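Local coordinates for sugar ABC transporter substrate-binding protein, BlMnBP1 (Bifidobacterium animalis subsp. lactis ATCC 27673, PDB 6I5R), which binds mannobiose and probably serves as the solute-binding component of an ABC transporter that takes up manno-oligosaccharides from beta-mannan, at residues G151-K156 and I300-F305; K157-A162 and K179-K184; P168-E173 and P306-G311; V188-N193 and G254-D259; A202-I207 and A242-L247. All blocks are in the same frame, centred on the assembly; numbering follows the deposited sequence.

Interaction 1 (G151-K156 and I300-F305); sequences GIVYNK and IGYMPF
I152 and M303 form a hydrogen-bonded antiparallel pair: I152 N donates to M303 O at 2.8 Å, and M303 N to I152 O at 2.9 Å. Y154 and G301 pair the same way, with G301 N 2.8 Å from Y154 O, while Y154 N meets G301 O from above the carbonyl plane. Packing is tight on the face that carries I152, Y154 and M303. M303 CG, between its backbone N and carbonyl carbon (chi1 57°), lies 3.8 Å from Y154 CD1, and SD sits over one face of that ring, 4.6 Å from its centroid, a Met-aromatic contact. A CB at G301 would run into Y154 CE1 and K156 CE. On the other face V153 CG1 meets I300 CG2 at 3.8 Å, and V153 CG2 touches the edge of Y302, whose hydroxyl bonds T149 OG1 and whose ring meets F373. An alanine at Y302 would probably leave V153 CG2, T149 OG1 and F373 without these partners. The looser side is the partly exposed K156, with CE 3.6 Å from G301 CA. The chemistry is that of a sheet interior: paired peptides fix the register, and apolar groups fill both faces.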
# COMPACT_ATOMS: atom_id res chain seq x y z
N GLY A 151 -7.36 0.37 5.80
CA GLY A 151 -8.44 0.65 6.74
C GLY A 151 -8.74 2.10 6.66
O GLY A 151 -8.55 2.75 5.63
N ILE A 152 -9.26 2.65 7.75
CA ILE A 152 -9.55 4.08 7.79
C ILE A 152 -8.92 4.67 9.04
O ILE A 152 -9.15 4.18 10.15
CB ILE A 152 -11.06 4.38 7.74
CG1 ILE A 152 -11.62 3.86 6.40
CG2 ILE A 152 -11.29 5.87 7.92
CD1 ILE A 152 -13.07 4.20 6.14
N VAL A 153 -8.14 5.71 8.86
CA VAL A 153 -7.63 6.49 9.98
C VAL A 153 -8.69 7.50 10.39
O VAL A 153 -9.24 8.20 9.53
CB VAL A 153 -6.31 7.20 9.62
CG1 VAL A 153 -5.73 7.96 10.85
CG2 VAL A 153 -5.32 6.23 9.10
N TYR A 154 -8.95 7.61 11.69
CA TYR A 154 -10.07 8.42 12.14
C TYR A 154 -9.71 9.07 13.46
O TYR A 154 -8.81 8.63 14.17
CB TYR A 154 -11.35 7.59 12.24
CG TYR A 154 -11.50 6.68 13.43
CD1 TYR A 154 -10.88 5.44 13.47
CD2 TYR A 154 -12.30 7.05 14.49
CE1 TYR A 154 -11.05 4.61 14.56
CE2 TYR A 154 -12.47 6.24 15.57
CZ TYR A 154 -11.85 5.03 15.62
OH TYR A 154 -12.07 4.24 16.76
N ASN A 155 -10.38 10.17 13.74
CA ASN A 155 -10.15 10.91 14.97
C ASN A 155 -11.26 10.55 15.96
O ASN A 155 -12.42 10.90 15.75
CB ASN A 155 -10.11 12.41 14.71
CG ASN A 155 -9.80 13.20 15.97
OD1 ASN A 155 -10.50 13.08 16.96
ND2 ASN A 155 -8.72 14.00 15.94
N LYS A 156 -10.87 9.89 17.05
CA LYS A 156 -11.81 9.41 18.06
C LYS A 156 -12.53 10.55 18.77
O LYS A 156 -13.68 10.38 19.18
CB LYS A 156 -11.08 8.57 19.09
CG LYS A 156 -10.26 7.47 18.49
CD LYS A 156 -9.29 6.87 19.50
CE LYS A 156 -8.94 5.44 19.16
NZ LYS A 156 -8.39 4.69 20.36
N ILE A 300 -6.00 9.54 17.66
CA ILE A 300 -5.92 8.82 16.38
C ILE A 300 -6.30 7.37 16.60
O ILE A 300 -5.68 6.67 17.40
CB ILE A 300 -4.51 8.92 15.78
CG1 ILE A 300 -4.08 10.37 15.59
CG2 ILE A 300 -4.48 8.18 14.44
CD1 ILE A 300 -5.02 11.20 14.83
N GLY A 301 -7.29 6.90 15.83
CA GLY A 301 -7.67 5.51 15.83
C GLY A 301 -7.59 4.94 14.42
O GLY A 301 -7.34 5.64 13.45
N TYR A 302 -7.79 3.64 14.34
CA TYR A 302 -7.72 2.95 13.06
C TYR A 302 -8.83 1.93 13.03
O TYR A 302 -8.98 1.14 13.97
CB TYR A 302 -6.34 2.30 12.88
CG TYR A 302 -6.14 1.74 11.53
CD1 TYR A 302 -6.06 2.55 10.40
CD2 TYR A 302 -5.98 0.39 11.37
CE1 TYR A 302 -5.86 1.98 9.13
CE2 TYR A 302 -5.79 -0.17 10.14
CZ TYR A 302 -5.71 0.62 9.04
OH TYR A 302 -5.51 -0.06 7.84
N MET A 303 -9.66 1.98 12.00
CA MET A 303 -10.80 1.08 11.91
C MET A 303 -10.79 0.34 10.60
O MET A 303 -10.20 0.79 9.61
CB MET A 303 -12.11 1.85 12.03
CG MET A 303 -12.27 2.95 11.01
SD MET A 303 -13.91 3.65 11.17
CE MET A 303 -14.68 2.83 9.82
N PRO A 304 -11.47 -0.80 10.55
CA PRO A 304 -11.66 -1.48 9.27
C PRO A 304 -12.47 -0.60 8.32
O PRO A 304 -13.27 0.23 8.75
CB PRO A 304 -12.41 -2.76 9.65
CG PRO A 304 -12.19 -2.90 11.15
CD PRO A 304 -12.13 -1.52 11.66
N PHE A 305 -12.24 -0.79 7.03
CA PHE A 305 -13.10 -0.17 6.04
C PHE A 305 -14.53 -0.65 6.27
O PHE A 305 -14.75 -1.82 6.57
CB PHE A 305 -12.66 -0.51 4.60
CG PHE A 305 -13.35 0.34 3.53
CD1 PHE A 305 -14.54 -0.08 2.95
CD2 PHE A 305 -12.84 1.57 3.16
CE1 PHE A 305 -15.19 0.69 2.02
CE2 PHE A 305 -13.49 2.35 2.22
CZ PHE A 305 -14.67 1.90 1.64

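Interaction 2 (K157-A162 and K179-K184); sequences KVFEEA and KLIKEK. With ZN (zinc ion), chain K.
K184 O accepts a hydrogen bond of 2.7 Å from a water that also donates, weakly, to E161 OE2, bridging the two helices on the solvent side. The setting is a helix-helix packing on the sheet of the binding-protein lobe. Helices 156-162 and 171-184 follow strand 139-155 and lead into strand 188-190, and their axes here cross at 80°, 8.9 Å apart at closest approach. A162 lets them come close: its CB lies 3.8 Å from I181 CG1 and 4.2 Å from L180 CB. I181 is the main apolar bridge. Its CG1 stands anti to its carbonyl carbon (chi1 -68°), facing A162, while the side chains of I181 and V158 cross at about a right angle, CG2 meeting CG1. V158, F159 and I181 also rest on strand 277-283, which closes the buried side. Toward solvent, the bend of K184 at chi3 (45°) brings CE 3.1 Å from A162 O. E161 and K184 carry opposite charges, but their charged atoms stay apart. On the outer surface of helix 156-162, E160 grips a zinc ion with both carboxylate oxygens, OE1 at 1.9 Å and OE2 at 2.2 Å. Deep on the inner side, the tip of I181 reaches the phenyl ring of F159, with CD1 3.8 Å from CE1.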
# COMPACT_ATOMS: atom_id res chain seq x y z
N LYS A 157 -11.85 11.68 18.99
CA LYS A 157 -12.50 12.80 19.64
C LYS A 157 -13.58 13.39 18.76
O LYS A 157 -14.65 13.76 19.24
CB LYS A 157 -11.48 13.86 20.01
CG LYS A 157 -12.07 15.16 20.52
CD LYS A 157 -10.99 16.13 21.00
CE LYS A 157 -11.58 17.49 21.38
NZ LYS A 157 -11.87 18.37 20.18
N VAL A 158 -13.31 13.52 17.46
CA VAL A 158 -14.34 14.00 16.55
C VAL A 158 -15.51 13.04 16.51
O VAL A 158 -16.68 13.47 16.46
CB VAL A 158 -13.75 14.20 15.14
CG1 VAL A 158 -14.87 14.54 14.14
CG2 VAL A 158 -12.69 15.29 15.18
N PHE A 159 -15.24 11.74 16.50
CA PHE A 159 -16.32 10.76 16.52
C PHE A 159 -17.18 10.91 17.77
O PHE A 159 -18.42 10.85 17.70
CB PHE A 159 -15.73 9.35 16.39
CG PHE A 159 -15.54 8.90 14.95
CD1 PHE A 159 -14.93 9.72 14.01
CD2 PHE A 159 -15.96 7.65 14.55
CE1 PHE A 159 -14.78 9.30 12.71
CE2 PHE A 159 -15.83 7.25 13.25
CZ PHE A 159 -15.22 8.08 12.33
N GLU A 160 -16.56 11.11 18.93
CA GLU A 160 -17.32 11.30 20.17
C GLU A 160 -18.15 12.57 20.10
O GLU A 160 -19.31 12.59 20.55
CB GLU A 160 -16.37 11.30 21.37
CG GLU A 160 -17.03 11.29 22.76
CD GLU A 160 -17.70 9.95 23.16
OE1 GLU A 160 -17.04 8.91 23.36
OE2 GLU A 160 -18.93 9.92 23.32
N GLU A 161 -17.60 13.65 19.53
CA GLU A 161 -18.37 14.89 19.42
C GLU A 161 -19.58 14.70 18.52
O GLU A 161 -20.64 15.30 18.75
CB GLU A 161 -17.48 16.01 18.88
CG GLU A 161 -18.19 17.33 18.75
CD GLU A 161 -18.37 18.08 20.06
OE1 GLU A 161 -18.03 17.55 21.14
OE2 GLU A 161 -18.87 19.22 20.03
N ALA A 162 -19.44 13.89 17.47
CA ALA A 162 -20.53 13.60 16.56
C ALA A 162 -21.56 12.65 17.16
O ALA A 162 -22.65 12.47 16.60
CB ALA A 162 -19.95 13.02 15.27
N LYS A 179 -22.39 12.29 7.94
CA LYS A 179 -23.38 13.35 8.09
C LYS A 179 -23.43 13.89 9.52
O LYS A 179 -23.50 15.10 9.73
CB LYS A 179 -24.74 12.79 7.63
CG LYS A 179 -25.90 13.78 7.70
CD LYS A 179 -27.22 13.10 7.36
CE LYS A 179 -28.33 14.14 7.13
NZ LYS A 179 -29.14 14.37 8.33
N LEU A 180 -23.34 13.00 10.52
CA LEU A 180 -23.28 13.47 11.90
C LEU A 180 -22.06 14.34 12.14
O LEU A 180 -22.14 15.36 12.84
CB LEU A 180 -23.27 12.27 12.87
CG LEU A 180 -24.55 11.44 13.01
CD1 LEU A 180 -24.38 10.30 14.01
CD2 LEU A 180 -25.68 12.36 13.44
N ILE A 181 -20.90 13.93 11.61
CA ILE A 181 -19.68 14.72 11.75
C ILE A 181 -19.88 16.08 11.11
O ILE A 181 -19.48 17.12 11.66
CB ILE A 181 -18.49 13.95 11.13
CG1 ILE A 181 -18.17 12.70 11.97
CG2 ILE A 181 -17.31 14.87 10.96
CD1 ILE A 181 -17.43 11.58 11.21
N LYS A 182 -20.47 16.11 9.92
CA LYS A 182 -20.66 17.37 9.22
C LYS A 182 -21.57 18.28 10.01
O LYS A 182 -21.30 19.48 10.15
CB LYS A 182 -21.22 17.09 7.83
CG LYS A 182 -21.39 18.27 6.94
CD LYS A 182 -20.08 18.87 6.58
CE LYS A 182 -20.30 20.15 5.74
NZ LYS A 182 -19.00 20.81 5.57
N GLU A 183 -22.63 17.72 10.59
CA GLU A 183 -23.65 18.57 11.19
C GLU A 183 -23.29 18.99 12.60
O GLU A 183 -23.66 20.08 13.04
CB GLU A 183 -25.00 17.88 11.18
CG GLU A 183 -25.53 17.77 9.78
CD GLU A 183 -26.87 17.17 9.69
OE1 GLU A 183 -27.36 16.69 10.72
OE2 GLU A 183 -27.45 17.20 8.57
N LYS A 184 -22.52 18.17 13.31
CA LYS A 184 -22.29 18.43 14.71
C LYS A 184 -20.86 18.78 15.08
O LYS A 184 -20.62 19.17 16.22
CB LYS A 184 -22.72 17.22 15.54
CG LYS A 184 -24.19 16.90 15.43
CD LYS A 184 -24.51 15.53 15.98
CE LYS A 184 -23.80 15.26 17.33
NZ LYS A 184 -24.21 16.28 18.31
ZN ZN K . -18.49 7.88 24.02
O HOH W 1 -21.94 19.59 18.58
O HOH W 2 -19.91 8.40 23.67

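Interaction 3 (P168-E173 and P306-G311); sequences PKTPEE and PITVDG
T308 and K169 cross obliquely, and the hydroxyl does the joining: T308 OG1 donates to K169 O at 2.7 Å, coming from above the carbonyl plane, 40° out of it. OG1 is anti to the carbonyl carbon of T308 (chi1 -58°), which also brings it 3.4 Å from K169 CB. An alanine in place of T308 would probably leave K169 O without its hydroxyl donor and open a gap beside K169 CB. The prolines are set differently. P306 turns CB to the backbone, 3.6 Å from both P168 O and T170 O. P171 lays its ring against the carbonyl of P306, with CD 3.2 Å from P306 O; having no N-H, it can only pack there. P171 CG also reaches I307 CG1, and both residues lean on helix 239-252. Around this, T170 OG1 accepts from E173 N at 3.1 Å, and E173 OE1 takes K169 N. A threonine N-cap followed by proline in the first turn is typical of a helix N-terminus, here that of helix 171-184, against the loop between strands 300-304 and 314-325.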
# COMPACT_ATOMS: atom_id res chain seq x y z
N PRO A 168 -18.68 2.38 12.18
CA PRO A 168 -19.54 1.96 11.06
C PRO A 168 -18.99 0.72 10.39
O PRO A 168 -17.78 0.56 10.25
CB PRO A 168 -19.49 3.17 10.11
CG PRO A 168 -18.25 3.92 10.47
CD PRO A 168 -18.06 3.69 11.97
N LYS A 169 -19.90 -0.16 9.97
CA LYS A 169 -19.51 -1.43 9.38
C LYS A 169 -20.06 -1.66 7.99
O LYS A 169 -19.73 -2.67 7.38
CB LYS A 169 -19.95 -2.58 10.29
CG LYS A 169 -19.27 -2.57 11.66
CD LYS A 169 -19.88 -3.61 12.61
CE LYS A 169 -19.89 -5.02 12.08
NZ LYS A 169 -20.89 -5.89 12.81
N THR A 170 -20.92 -0.77 7.49
CA THR A 170 -21.48 -0.83 6.16
C THR A 170 -21.33 0.54 5.53
O THR A 170 -21.10 1.53 6.22
CB THR A 170 -22.96 -1.20 6.21
OG1 THR A 170 -23.67 -0.04 6.68
CG2 THR A 170 -23.16 -2.40 7.16
N PRO A 171 -21.47 0.63 4.21
CA PRO A 171 -21.39 1.96 3.58
C PRO A 171 -22.49 2.89 4.06
O PRO A 171 -22.25 4.10 4.21
CB PRO A 171 -21.51 1.64 2.09
CG PRO A 171 -20.85 0.28 1.97
CD PRO A 171 -21.37 -0.45 3.21
N GLU A 172 -23.69 2.36 4.30
CA GLU A 172 -24.79 3.22 4.71
C GLU A 172 -24.54 3.80 6.10
O GLU A 172 -24.80 4.99 6.34
CB GLU A 172 -26.11 2.44 4.65
CG GLU A 172 -26.43 1.94 3.24
CD GLU A 172 -26.02 0.48 2.93
OE1 GLU A 172 -24.93 0.00 3.37
OE2 GLU A 172 -26.84 -0.18 2.21
N GLU A 173 -24.03 2.98 7.02
CA GLU A 173 -23.64 3.46 8.34
C GLU A 173 -22.54 4.51 8.24
O GLU A 173 -22.58 5.53 8.94
CB GLU A 173 -23.20 2.28 9.22
CG GLU A 173 -24.30 1.21 9.47
CD GLU A 173 -23.91 0.15 10.52
OE1 GLU A 173 -22.70 0.05 10.87
OE2 GLU A 173 -24.83 -0.58 11.00
N PRO A 306 -15.52 0.21 6.13
CA PRO A 306 -16.90 -0.15 6.51
C PRO A 306 -17.65 -0.98 5.47
O PRO A 306 -18.64 -0.56 4.88
CB PRO A 306 -17.55 1.22 6.74
CG PRO A 306 -16.79 2.13 5.81
CD PRO A 306 -15.39 1.64 5.77
N ILE A 307 -17.16 -2.19 5.24
CA ILE A 307 -17.89 -3.21 4.51
C ILE A 307 -17.94 -4.45 5.37
O ILE A 307 -16.95 -4.81 6.02
CB ILE A 307 -17.24 -3.52 3.14
CG1 ILE A 307 -17.53 -2.36 2.16
CG2 ILE A 307 -17.79 -4.79 2.53
CD1 ILE A 307 -16.87 -2.48 0.79
N THR A 308 -19.11 -5.07 5.42
CA THR A 308 -19.32 -6.35 6.09
C THR A 308 -19.75 -7.36 5.04
O THR A 308 -20.63 -7.09 4.21
CB THR A 308 -20.36 -6.22 7.19
OG1 THR A 308 -19.95 -5.22 8.14
CG2 THR A 308 -20.55 -7.55 7.91
N VAL A 309 -19.10 -8.52 5.06
CA VAL A 309 -19.37 -9.60 4.11
C VAL A 309 -19.98 -10.75 4.90
O VAL A 309 -19.28 -11.40 5.69
CB VAL A 309 -18.08 -10.03 3.39
CG1 VAL A 309 -18.33 -11.23 2.49
CG2 VAL A 309 -17.56 -8.87 2.56
N ASP A 310 -21.26 -11.03 4.65
CA ASP A 310 -21.95 -12.15 5.30
C ASP A 310 -21.68 -12.13 6.80
O ASP A 310 -21.33 -13.15 7.41
CB ASP A 310 -21.51 -13.48 4.69
CG ASP A 310 -22.33 -14.67 5.18
OD1 ASP A 310 -23.46 -14.47 5.68
OD2 ASP A 310 -21.81 -15.79 5.06
N GLY A 311 -21.79 -10.94 7.38
CA GLY A 311 -21.63 -10.79 8.81
C GLY A 311 -20.22 -10.68 9.35
O GLY A 311 -20.05 -10.60 10.57

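Interaction 4 (V188-N193 and G254-D259); sequences VPLYTN and GYTEED
T192 and E257 carry the polar part of the contact. T192 N donates to E257 OE1 at 2.8 Å, on the syn side and 30° out of the carboxylate plane. E257 CG sits between its backbone N and carbonyl carbon (chi1 67°). Backbone to backbone, L190 N reaches Y255 O at 3.0 Å, and T256 CA makes a CH...O contact of 3.1 Å with L190 O. L190 O and E257 N are buried with no hydrogen-bonding partner in the model. The loop thus lies against strand 188-190, which pairs in parallel with strand 277-283; the loop leaves helix 239-252 through a Schellman motif at G254. Among the apolar contacts, T192 CG2 meets T256 CG2 at 3.8 Å, and L190 CD2 lies beside T256 CG2, the L190 and T256 side chains pointing the same way. P189 CB packs on Y255 CB at 4.0 Å. The side chains of Y191 and E257 cross at about a right angle, ring and carboxylate planes 61° apart, and the Y191 hydroxyl bonds D264 N.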
# COMPACT_ATOMS: atom_id res chain seq x y z
N VAL A 188 -13.65 18.28 8.70
CA VAL A 188 -13.95 17.71 7.39
C VAL A 188 -14.27 16.23 7.61
O VAL A 188 -13.40 15.50 8.12
CB VAL A 188 -12.77 17.90 6.42
CG1 VAL A 188 -13.03 17.16 5.11
CG2 VAL A 188 -12.53 19.38 6.16
N PRO A 189 -15.46 15.74 7.26
CA PRO A 189 -15.75 14.32 7.55
C PRO A 189 -14.81 13.34 6.87
O PRO A 189 -14.32 12.41 7.52
CB PRO A 189 -17.20 14.15 7.06
CG PRO A 189 -17.80 15.56 7.17
CD PRO A 189 -16.67 16.49 6.85
N LEU A 190 -14.53 13.52 5.58
CA LEU A 190 -13.58 12.65 4.88
C LEU A 190 -12.72 13.54 4.00
O LEU A 190 -13.24 14.22 3.11
CB LEU A 190 -14.31 11.58 4.07
CG LEU A 190 -13.46 10.50 3.39
CD1 LEU A 190 -14.17 9.18 3.22
CD2 LEU A 190 -13.01 11.02 2.01
N TYR A 191 -11.41 13.52 4.24
CA TYR A 191 -10.48 14.34 3.47
C TYR A 191 -9.91 13.47 2.37
O TYR A 191 -9.39 12.39 2.65
CB TYR A 191 -9.37 14.87 4.37
CG TYR A 191 -8.54 15.96 3.78
CD1 TYR A 191 -8.95 17.27 3.85
CD2 TYR A 191 -7.32 15.69 3.19
CE1 TYR A 191 -8.18 18.29 3.33
CE2 TYR A 191 -6.55 16.70 2.68
CZ TYR A 191 -6.98 18.01 2.74
OH TYR A 191 -6.20 19.02 2.24
N THR A 192 -10.03 13.92 1.13
CA THR A 192 -9.74 13.01 0.04
C THR A 192 -8.26 12.95 -0.30
O THR A 192 -7.84 11.95 -0.87
CB THR A 192 -10.46 13.41 -1.26
OG1 THR A 192 -10.00 14.71 -1.66
CG2 THR A 192 -11.94 13.41 -1.09
N ASN A 193 -7.48 13.99 0.02
CA ASN A 193 -6.11 14.13 -0.49
C ASN A 193 -6.08 13.90 -1.99
O ASN A 193 -5.17 13.28 -2.54
CB ASN A 193 -5.14 13.20 0.23
CG ASN A 193 -4.53 13.85 1.47
OD1 ASN A 193 -3.94 14.92 1.37
ND2 ASN A 193 -4.70 13.23 2.63
N GLY A 254 -21.46 16.09 -0.03
CA GLY A 254 -20.84 17.26 0.56
C GLY A 254 -20.13 16.96 1.86
O GLY A 254 -20.06 17.84 2.73
N TYR A 255 -19.62 15.74 2.02
CA TYR A 255 -18.95 15.34 3.25
C TYR A 255 -17.43 15.33 3.11
O TYR A 255 -16.75 14.74 3.96
CB TYR A 255 -19.38 13.94 3.69
CG TYR A 255 -20.86 13.76 3.93
CD1 TYR A 255 -21.67 14.84 4.25
CD2 TYR A 255 -21.45 12.52 3.80
CE1 TYR A 255 -23.03 14.68 4.44
CE2 TYR A 255 -22.81 12.36 4.01
CZ TYR A 255 -23.60 13.45 4.32
OH TYR A 255 -24.96 13.36 4.52
N THR A 256 -16.88 15.92 2.04
CA THR A 256 -15.42 16.03 1.86
C THR A 256 -15.03 17.51 1.86
O THR A 256 -15.86 18.41 2.03
CB THR A 256 -14.95 15.32 0.59
OG1 THR A 256 -15.58 15.91 -0.56
CG2 THR A 256 -15.30 13.87 0.65
N GLU A 257 -13.73 17.75 1.67
CA GLU A 257 -13.21 19.11 1.74
C GLU A 257 -13.87 19.98 0.69
O GLU A 257 -14.35 19.50 -0.35
CB GLU A 257 -11.69 19.13 1.56
CG GLU A 257 -11.17 18.72 0.18
CD GLU A 257 -11.22 17.22 -0.08
OE1 GLU A 257 -11.30 16.44 0.90
OE2 GLU A 257 -11.19 16.83 -1.28
N GLU A 258 -13.91 21.28 0.99
CA GLU A 258 -14.58 22.22 0.10
C GLU A 258 -13.98 22.18 -1.30
O GLU A 258 -14.69 22.25 -2.31
CB GLU A 258 -14.51 23.65 0.67
CG GLU A 258 -14.87 24.71 -0.40
CD GLU A 258 -15.88 25.78 0.10
OE1 GLU A 258 -16.04 25.98 1.35
OE2 GLU A 258 -16.52 26.44 -0.76
N ASP A 259 -12.65 22.14 -1.37
CA ASP A 259 -11.94 22.22 -2.64
C ASP A 259 -10.96 21.08 -2.80
O ASP A 259 -9.84 21.18 -2.30
CB ASP A 259 -11.21 23.55 -2.80
CG ASP A 259 -10.62 23.71 -4.19
OD1 ASP A 259 -10.87 22.85 -5.05
OD2 ASP A 259 -9.91 24.71 -4.43

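Interaction 5 (A202-I207 and A242-L247); sequences AWDQYI and AVYKTL
The W203 indole takes L247 CB over one face, 3.6 Å from the centroid of its six-membered ring and only 11° off the normal, a CH-pi contact. T246 CG2 touches the rim near the ring plane, 4.0 Å from W203 CZ3. The Y244 ring has D204 OD1 at its edge, its plane 87° from that of the carboxylate. Y244 OH donates to D204 OD1 at 2.8 Å, from above the carboxylate plane. D204 OD2 pairs with K410 in a salt bridge and takes N404 N, so the carboxylate is held at both oxygens, its charge probably well balanced. I207 CG2, anti to its carbonyl carbon, packs 3.6 Å from Y244 CZ and 3.9 Å from V243 CB. V243 CG1 lies 3.9 Å from both W203 CE3 and Y206 CB, while CG2 faces Y206 O. Here the 3-10 segment 202-205 and the residues after it pack against helix 239-252. Helix 409-420 closes one side through I411, which touches D204, Y244 and L247, and W432 meets Y244 edge-to-face. On the sheet side W203 and Y206 lean on V281 of strand 277-283, and Y206 OH bonds G151 O of strand 139-155.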
# COMPACT_ATOMS: atom_id res chain seq x y z
N ALA A 202 -4.98 4.62 -3.58
CA ALA A 202 -5.14 3.75 -2.42
C ALA A 202 -6.53 3.15 -2.33
O ALA A 202 -6.70 2.07 -1.74
CB ALA A 202 -4.81 4.53 -1.14
N TRP A 203 -7.54 3.80 -2.92
CA TRP A 203 -8.87 3.23 -2.86
C TRP A 203 -8.93 1.85 -3.51
O TRP A 203 -9.79 1.04 -3.14
CB TRP A 203 -9.87 4.19 -3.50
CG TRP A 203 -10.20 5.32 -2.59
CD1 TRP A 203 -9.45 6.44 -2.37
CD2 TRP A 203 -11.34 5.42 -1.74
NE1 TRP A 203 -10.07 7.25 -1.44
CE2 TRP A 203 -11.24 6.64 -1.04
CE3 TRP A 203 -12.45 4.60 -1.50
CZ2 TRP A 203 -12.20 7.06 -0.11
CZ3 TRP A 203 -13.41 5.02 -0.59
CH2 TRP A 203 -13.26 6.23 0.10
N ASP A 204 -8.01 1.54 -4.43
CA ASP A 204 -7.97 0.22 -5.02
C ASP A 204 -7.55 -0.85 -4.02
O ASP A 204 -7.70 -2.04 -4.29
CB ASP A 204 -6.98 0.17 -6.20
CG ASP A 204 -7.45 0.96 -7.43
OD1 ASP A 204 -8.61 1.40 -7.49
OD2 ASP A 204 -6.64 1.12 -8.37
N GLN A 205 -7.03 -0.45 -2.86
CA GLN A 205 -6.54 -1.41 -1.89
C GLN A 205 -7.65 -2.08 -1.12
O GLN A 205 -7.38 -3.01 -0.37
CB GLN A 205 -5.61 -0.70 -0.91
CG GLN A 205 -4.35 -0.17 -1.59
CD GLN A 205 -3.47 0.65 -0.67
OE1 GLN A 205 -3.76 0.84 0.51
NE2 GLN A 205 -2.36 1.15 -1.22
N TYR A 206 -8.89 -1.64 -1.31
CA TYR A 206 -10.01 -2.14 -0.53
C TYR A 206 -10.94 -3.06 -1.30
O TYR A 206 -11.84 -3.66 -0.70
CB TYR A 206 -10.84 -0.97 0.02
CG TYR A 206 -10.00 -0.07 0.85
CD1 TYR A 206 -9.17 0.87 0.26
CD2 TYR A 206 -9.98 -0.17 2.21
CE1 TYR A 206 -8.35 1.67 1.00
CE2 TYR A 206 -9.17 0.63 2.97
CZ TYR A 206 -8.36 1.57 2.36
OH TYR A 206 -7.53 2.36 3.13
N ILE A 207 -10.77 -3.16 -2.61
CA ILE A 207 -11.86 -3.68 -3.43
C ILE A 207 -11.87 -5.19 -3.56
O ILE A 207 -12.83 -5.74 -4.11
CB ILE A 207 -11.82 -3.10 -4.85
CG1 ILE A 207 -10.52 -3.48 -5.56
CG2 ILE A 207 -11.95 -1.59 -4.80
CD1 ILE A 207 -10.62 -3.49 -7.08
N ALA A 242 -19.06 -1.19 -4.04
CA ALA A 242 -19.41 -0.52 -2.80
C ALA A 242 -18.27 0.36 -2.32
O ALA A 242 -18.51 1.32 -1.57
CB ALA A 242 -19.77 -1.54 -1.72
N VAL A 243 -17.03 0.03 -2.68
CA VAL A 243 -15.90 0.83 -2.26
C VAL A 243 -15.88 2.15 -2.99
O VAL A 243 -15.80 3.22 -2.38
CB VAL A 243 -14.59 0.05 -2.50
CG1 VAL A 243 -13.37 0.92 -2.20
CG2 VAL A 243 -14.57 -1.21 -1.68
N TYR A 244 -15.94 2.10 -4.31
CA TYR A 244 -15.88 3.32 -5.10
C TYR A 244 -17.10 4.18 -4.88
O TYR A 244 -16.98 5.41 -4.92
CB TYR A 244 -15.75 2.98 -6.58
CG TYR A 244 -14.48 2.21 -6.90
CD1 TYR A 244 -13.23 2.75 -6.63
CD2 TYR A 244 -14.53 0.94 -7.43
CE1 TYR A 244 -12.08 2.05 -6.90
CE2 TYR A 244 -13.38 0.23 -7.69
CZ TYR A 244 -12.16 0.80 -7.44
OH TYR A 244 -11.02 0.07 -7.74
N LYS A 245 -18.27 3.57 -4.64
CA LYS A 245 -19.45 4.36 -4.31
C LYS A 245 -19.31 5.03 -2.95
O LYS A 245 -19.92 6.06 -2.70
CB LYS A 245 -20.69 3.46 -4.34
CG LYS A 245 -21.99 4.16 -3.96
CD LYS A 245 -23.15 3.19 -4.17
CE LYS A 245 -24.51 3.92 -4.33
NZ LYS A 245 -24.88 4.62 -3.07
N THR A 246 -18.55 4.44 -2.04
CA THR A 246 -18.27 5.12 -0.78
C THR A 246 -17.61 6.47 -1.03
O THR A 246 -18.02 7.50 -0.48
CB THR A 246 -17.39 4.26 0.11
OG1 THR A 246 -18.11 3.08 0.51
CG2 THR A 246 -16.95 5.04 1.33
N LEU A 247 -16.56 6.48 -1.86
CA LEU A 247 -15.91 7.74 -2.17
C LEU A 247 -16.86 8.67 -2.92
O LEU A 247 -16.98 9.85 -2.59
CB LEU A 247 -14.65 7.51 -3.00
CG LEU A 247 -13.98 8.77 -3.50
CD1 LEU A 247 -13.48 9.64 -2.39
CD2 LEU A 247 -12.80 8.36 -4.40

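In the fold
Interaction 5 is wholly buried and interaction 1 nearly so. Interaction 1 is a backbone-bonded strand pair; interaction 5 relies on aromatic packing and one shared carboxylate. They meet where F305 packs on Y206 and W203. Interaction 4, also buried, mixes backbone and carboxylate bonds beside the same sheet. Interactions 2 and 3 lie nearer the surface and both use helix 171-184: its flank packs apolar groups in 2, with a water on the solvent side and a zinc ion outside on helix 156-162, and its N-terminus meets a loop in 3. Interaction 3 reaches interaction 1 through I152 and P306, and interaction 5 through I307 and V243. Interactions 2 and 4 touch at I181 and P189.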